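Inositol polyphosphate multikinase alpha (Arabidopsis thaliana, PDB 4FRF) phosphorylates inositol phosphates with broad substrate specificity, using ATP to convert inositol 1,4,5-trisphosphate to inositol 1,3,4,5,6-pentakisphosphate. Local coordinates at residues D87-S92 with G120-G125; Y204-C209 with A238-G243. All blocks are in the same frame, centred on the assembly; numbering follows the deposited sequence.

Contact 1. Residues D87-S92 with G120-G125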
loop_
_atom_site.group_PDB
_atom_site.type_symbol
_atom_site.label_atom_id
_atom_site.label_comp_id
_atom_site.label_asym_id
_atom_site.label_seq_id
_atom_site.Cartn_x
_atom_site.Cartn_y
_atom_site.Cartn_z
ATOM N N ASP A 87 0.390 -10.910 -17.351
ATOM C CA ASP A 87 1.330 -10.802 -16.255
ATOM C C ASP A 87 1.633 -9.355 -15.850
ATOM O O ASP A 87 2.179 -8.569 -16.640
ATOM C CB ASP A 87 2.608 -11.583 -16.542
ATOM C CG ASP A 87 3.556 -10.841 -17.460
ATOM O OD1 ASP A 87 3.232 -10.682 -18.658
ATOM O OD2 ASP A 87 4.654 -10.458 -16.992
ATOM N N VAL A 88 1.280 -9.031 -14.600
ATOM C CA VAL A 88 1.389 -7.690 -14.060
ATOM C C VAL A 88 2.478 -7.583 -13.002
ATOM O O VAL A 88 2.539 -8.392 -12.077
ATOM C CB VAL A 88 0.093 -7.291 -13.439
ATOM C CG1 VAL A 88 0.059 -5.792 -13.210
ATOM C CG2 VAL A 88 -1.039 -7.740 -14.333
ATOM N N LYS A 89 3.325 -6.568 -13.143
ATOM C CA LYS A 89 4.388 -6.284 -12.190
ATOM C C LYS A 89 3.830 -5.507 -11.013
ATOM O O LYS A 89 3.471 -4.332 -11.142
ATOM C CB LYS A 89 5.470 -5.465 -12.869
ATOM C CG LYS A 89 6.868 -5.866 -12.501
ATOM C CD LYS A 89 7.717 -6.069 -13.760
ATOM C CE LYS A 89 9.039 -6.735 -13.433
ATOM N NZ LYS A 89 9.799 -7.068 -14.665
ATOM N N MET A 90 3.716 -6.175 -9.873
ATOM C CA MET A 90 3.180 -5.555 -8.674
ATOM C C MET A 90 4.232 -4.757 -7.952
ATOM O O MET A 90 5.339 -5.243 -7.707
ATOM C CB MET A 90 2.625 -6.610 -7.751
ATOM C CG MET A 90 1.289 -7.095 -8.184
ATOM S SD MET A 90 0.078 -5.803 -7.935
ATOM C CE MET A 90 -1.184 -6.304 -9.085
ATOM N N GLY A 91 3.895 -3.518 -7.623
ATOM C CA GLY A 91 4.760 -2.706 -6.789
ATOM C C GLY A 91 4.771 -1.237 -7.137
ATOM O O GLY A 91 5.071 -0.862 -8.278
ATOM N N SER A 92 4.437 -0.412 -6.134
ATOM C CA SER A 92 4.559 1.050 -6.191
ATOM C C SER A 92 5.969 1.496 -6.639
ATOM O O SER A 92 6.133 2.545 -7.252
ATOM C CB SER A 92 4.212 1.640 -4.821
ATOM O OG SER A 92 4.018 3.049 -4.876
ATOM N N GLY A 120 -0.565 1.347 -8.623
ATOM C CA GLY A 120 0.187 0.327 -7.880
ATOM C C GLY A 120 1.161 -0.587 -8.665
ATOM O O GLY A 120 1.971 -1.298 -8.059
ATOM N N PHE A 121 1.114 -0.545 -10.000
ATOM C CA PHE A 121 1.455 -1.727 -10.786
ATOM C C PHE A 121 1.765 -1.440 -12.258
ATOM O O PHE A 121 1.803 -0.280 -12.674
ATOM C CB PHE A 121 0.305 -2.690 -10.715
ATOM C CG PHE A 121 -0.969 -2.132 -11.249
ATOM C CD1 PHE A 121 -1.831 -1.415 -10.423
ATOM C CD2 PHE A 121 -1.330 -2.347 -12.572
ATOM C CE1 PHE A 121 -3.035 -0.916 -10.908
ATOM C CE2 PHE A 121 -2.530 -1.876 -13.065
ATOM C CZ PHE A 121 -3.387 -1.146 -12.232
ATOM N N ARG A 122 1.918 -2.506 -13.053
ATOM C CA ARG A 122 2.393 -2.383 -14.438
ATOM C C ARG A 122 2.103 -3.640 -15.287
ATOM O O ARG A 122 2.787 -4.661 -15.149
ATOM C CB ARG A 122 3.896 -2.122 -14.443
ATOM C CG ARG A 122 4.405 -1.401 -15.669
ATOM C CD ARG A 122 5.904 -1.660 -15.922
ATOM N NE ARG A 122 6.701 -1.756 -14.699
ATOM C CZ ARG A 122 8.034 -1.763 -14.669
ATOM N NH1 ARG A 122 8.736 -1.655 -15.791
ATOM N NH2 ARG A 122 8.674 -1.869 -13.517
ATOM N N ILE A 123 1.136 -3.547 -16.199
ATOM C CA ILE A 123 0.875 -4.639 -17.132
ATOM C C ILE A 123 2.102 -4.880 -18.021
ATOM O O ILE A 123 2.549 -3.980 -18.733
ATOM C CB ILE A 123 -0.332 -4.344 -17.993
ATOM C CG1 ILE A 123 -1.560 -4.188 -17.120
ATOM C CG2 ILE A 123 -0.546 -5.447 -18.966
ATOM C CD1 ILE A 123 -2.722 -3.611 -17.835
ATOM N N SER A 124 2.681 -6.077 -17.913
ATOM C CA SER A 124 3.988 -6.375 -18.515
ATOM C C SER A 124 3.799 -7.105 -19.821
ATOM O O SER A 124 4.708 -7.172 -20.662
ATOM C CB SER A 124 4.824 -7.250 -17.581
ATOM O OG SER A 124 5.415 -6.492 -16.544
ATOM N N GLY A 125 2.636 -7.718 -19.954
ATOM C CA GLY A 125 2.320 -8.467 -21.115
ATOM C C GLY A 125 1.047 -9.229 -20.901
ATOM O O GLY A 125 0.639 -9.479 -19.761
#

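Contact 2. Residues Y204-C209 with A238-G243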
loop_
_atom_site.group_PDB
_atom_site.type_symbol
_atom_site.label_atom_id
_atom_site.label_comp_id
_atom_site.label_asym_id
_atom_site.label_seq_id
_atom_site.Cartn_x
_atom_site.Cartn_y
_atom_site.Cartn_z
ATOM N N TYR A 204 7.611 -12.743 4.209
ATOM C CA TYR A 204 8.389 -12.467 3.007
ATOM C C TYR A 204 8.079 -11.077 2.467
ATOM O O TYR A 204 6.959 -10.563 2.641
ATOM C CB TYR A 204 8.121 -13.529 1.932
ATOM C CG TYR A 204 8.315 -14.949 2.411
ATOM C CD1 TYR A 204 9.567 -15.549 2.373
ATOM C CD2 TYR A 204 7.253 -15.684 2.918
ATOM C CE1 TYR A 204 9.758 -16.843 2.827
ATOM C CE2 TYR A 204 7.430 -16.985 3.368
ATOM C CZ TYR A 204 8.682 -17.556 3.322
ATOM O OH TYR A 204 8.871 -18.842 3.778
ATOM N N HIS A 205 9.107 -10.446 1.893
ATOM C CA HIS A 205 8.933 -9.265 1.054
ATOM C C HIS A 205 9.131 -9.669 -0.394
ATOM O O HIS A 205 10.241 -10.072 -0.803
ATOM C CB HIS A 205 9.944 -8.188 1.414
ATOM C CG HIS A 205 9.630 -7.468 2.682
ATOM N ND1 HIS A 205 10.568 -6.720 3.364
ATOM C CD2 HIS A 205 8.480 -7.376 3.395
ATOM C CE1 HIS A 205 10.010 -6.202 4.443
ATOM N NE2 HIS A 205 8.743 -6.579 4.483
ATOM N N PHE A 206 8.067 -9.543 -1.178
ATOM C CA PHE A 206 8.085 -10.012 -2.547
ATOM C C PHE A 206 8.672 -8.992 -3.531
ATOM O O PHE A 206 7.988 -8.534 -4.436
ATOM C CB PHE A 206 6.684 -10.447 -2.961
ATOM C CG PHE A 206 6.232 -11.710 -2.295
ATOM C CD1 PHE A 206 6.655 -12.959 -2.776
ATOM C CD2 PHE A 206 5.451 -11.665 -1.151
ATOM C CE1 PHE A 206 6.245 -14.142 -2.156
ATOM C CE2 PHE A 206 5.044 -12.832 -0.515
ATOM C CZ PHE A 206 5.433 -14.079 -1.026
ATOM N N ASN A 207 9.957 -8.689 -3.380
ATOM C CA ASN A 207 10.607 -7.690 -4.221
ATOM C C ASN A 207 10.510 -8.008 -5.688
ATOM O O ASN A 207 10.994 -9.041 -6.124
ATOM C CB ASN A 207 12.084 -7.601 -3.898
ATOM C CG ASN A 207 12.355 -7.103 -2.509
ATOM O OD1 ASN A 207 13.456 -7.296 -1.997
ATOM N ND2 ASN A 207 11.377 -6.415 -1.898
ATOM N N SER A 208 10.017 -7.057 -6.473
ATOM C CA SER A 208 10.200 -7.097 -7.934
ATOM C C SER A 208 9.594 -8.351 -8.556
ATOM O O SER A 208 10.293 -9.166 -9.139
ATOM C CB SER A 208 11.686 -6.989 -8.274
ATOM O OG SER A 208 11.850 -6.645 -9.629
ATOM N N CYS A 209 8.272 -8.425 -8.531
ATOM C CA CYS A 209 7.578 -9.692 -8.531
ATOM C C CYS A 209 6.166 -9.498 -9.146
ATOM O O CYS A 209 5.571 -8.441 -9.003
ATOM C CB CYS A 209 7.529 -10.181 -7.076
ATOM S SG CYS A 209 6.475 -11.568 -6.680
ATOM N N ALA A 238 13.008 -14.377 -7.675
ATOM C CA ALA A 238 14.457 -14.182 -7.640
ATOM C C ALA A 238 14.897 -13.268 -6.500
ATOM O O ALA A 238 15.984 -13.439 -5.952
ATOM C CB ALA A 238 14.951 -13.639 -8.970
ATOM N N HIS A 239 14.042 -12.308 -6.136
ATOM C CA HIS A 239 14.447 -11.240 -5.223
ATOM C C HIS A 239 13.690 -11.242 -3.918
ATOM O O HIS A 239 13.790 -10.292 -3.149
ATOM C CB HIS A 239 14.285 -9.880 -5.890
ATOM C CG HIS A 239 15.095 -9.721 -7.132
ATOM N ND1 HIS A 239 16.296 -9.047 -7.152
ATOM C CD2 HIS A 239 14.891 -10.172 -8.394
ATOM C CE1 HIS A 239 16.796 -9.084 -8.375
ATOM N NE2 HIS A 239 15.962 -9.758 -9.149
ATOM N N VAL A 240 12.917 -12.282 -3.655
ATOM C CA VAL A 240 12.235 -12.357 -2.373
ATOM C C VAL A 240 13.225 -12.198 -1.214
ATOM O O VAL A 240 14.410 -12.539 -1.345
ATOM C CB VAL A 240 11.461 -13.656 -2.222
ATOM C CG1 VAL A 240 10.961 -13.809 -0.798
ATOM C CG2 VAL A 240 10.300 -13.668 -3.182
ATOM N N LEU A 241 12.759 -11.594 -0.121
ATOM C CA LEU A 241 13.534 -11.523 1.116
ATOM C C LEU A 241 12.666 -11.710 2.354
ATOM O O LEU A 241 11.418 -11.601 2.306
ATOM C CB LEU A 241 14.278 -10.199 1.213
ATOM C CG LEU A 241 15.485 -10.045 0.301
ATOM C CD1 LEU A 241 15.654 -8.605 -0.108
ATOM C CD2 LEU A 241 16.758 -10.588 0.962
ATOM N N ASP A 242 13.328 -11.979 3.472
ATOM C CA ASP A 242 12.633 -12.111 4.742
ATOM C C ASP A 242 12.092 -10.772 5.171
ATOM O O ASP A 242 12.847 -9.835 5.419
ATOM C CB ASP A 242 13.561 -12.697 5.803
ATOM C CG ASP A 242 13.976 -14.122 5.479
ATOM O OD1 ASP A 242 13.068 -14.979 5.320
ATOM O OD2 ASP A 242 15.198 -14.379 5.320
ATOM N N GLY A 243 10.778 -10.639 5.085
ATOM C CA GLY A 243 10.103 -9.492 5.657
ATOM C C GLY A 243 10.336 -9.564 7.138
ATOM O O GLY A 243 9.786 -10.436 7.807
#

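Contact 1. Residues D87-S92 with G120-G125
A classic beta bulge offsets the pairing of these two antiparallel strands. Ser124 and Gly125 both face Asp87. Ser124 N donates a hydrogen bond of 2.8 Å to Asp87 O, in the carbonyl plane. The Gly125 amide reaches the same oxygen only through a weak bond. In return, Asp87 N gives a nearly straight bond of 2.8 Å to Gly125 O. Strand 83-90 is the middle strand of the five-stranded sheet, and 121-130 lies beside it.

Past the bulge, Lys89 N bonds to Arg122 O at 2.8 Å. The donor sits 37° out of that carbonyl's plane. Ser124 OG adds a weak bond to the same oxygen. At the far end, Gly91 N reaches Gly120 O at 3.0 Å. With phi 145°, a CB on Gly91 would press against the carbonyl oxygen of Met90.

One face of the sheet is apolar. Val88 CG1, anti to its backbone N, meets Phe121 CD2 obliquely at 3.8 Å. Met90 lies alongside Phe121, its SD 4.2 Å from Phe121 CB. Helix 249-265 covers this face, and Phe258 and Phe261 make edge-to-face contacts with the Phe121 ring.

The other face is polar. Asp87 CG takes the crowded position between N and the carbonyl carbon (chi1 79°), and OD2 forms a salt bridge to Arg141. Lys89 CD lies over one face of the Arg122 guanidinium, toward its rim. Arg122 NH2 forms a salt bridge to Asp111.

Asp87, Lys89 and Gly91 are the last three fixed positions of the family's PxxxDxKxG signature, which in relatives helps to form the inositol phosphate site. Lys89 NZ stays 5.4 Å from Arg122 NH2. Two like charges this close would probably raise the local positive potential, while Asp111 offsets part of it at Arg122.

Contact 2. Residues Y204-C209 with A238-G243
A small two-stranded antiparallel sheet pairs 204-205 with 241-242, apart from the main sheet of the kinase. His205 and Leu241 form its hydrogen-bonded pair. His205 N gives a straight bond of 2.6 Å to Leu241 O, and Leu241 N returns one of 3.0 Å to His205 O. The strand then turns sharply. Phe206 is the centre of an inverse gamma turn, so Asn207 N also makes a weak bond to His205 O.

The His205 side chain can be followed outward. His205 CB lies 3.8 Å from Leu241 O. CG stands anti to the carbonyl carbon (chi1 -75°), which carries the ring over Gly243. Gly243 CA sits almost on the ring normal, 3.4 Å from the ring centroid of His205, in a CH-pi contact over one face. All five ring atoms are therefore at nearly the same distance from that carbon. At the tip, NE2 is hydrogen-bonded to Val246 O, and ND1 lies close to a bound sulfate ion. An alanine here in place of His205 would remove the imidazole and would probably loosen the hold on both Gly243 and the backbone at Val246.

On the other side of the pairing, Val240 serves two rings with its two methyls. CG1 touches Tyr204 CD1, where the two side chains cross obliquely. CG2 touches Phe206 CD1, with the side chains side by side. The Tyr204 hydroxyl reaches Ser38, and its ring meets Phe35 edge-to-face.

Ala238 and His239 directly follow the Asp-Phe pair of the family's IDF-type motif, whose aspartate binds metal in relatives. His239 ND1 bonds to the Tyr96 hydroxyl. The His239 side chain leans on Asn207, with Asn207 CB 3.7 Å from His239 CB.

How the contacts relate
The centres of the two contacts lie 15 Å apart, and one probable hydrogen bond joins them, with Met90 N of contact 1 at 3.1 Å from Cys209 O of contact 2. Here segment 204-209 leaves its small sheet and enters strand 209-216, which runs beside strand 83-90 on the side away from 121-130. Contact 1 is buried near the middle of the chain, while contact 2 is partly buried, its centre about 14 Å from the centre of the chain. Both carry family sequence motifs, consistent with a shared active-site region. The bound sulfate, about 3 Å from the His205 side chain, probably comes from the crystallisation liquor.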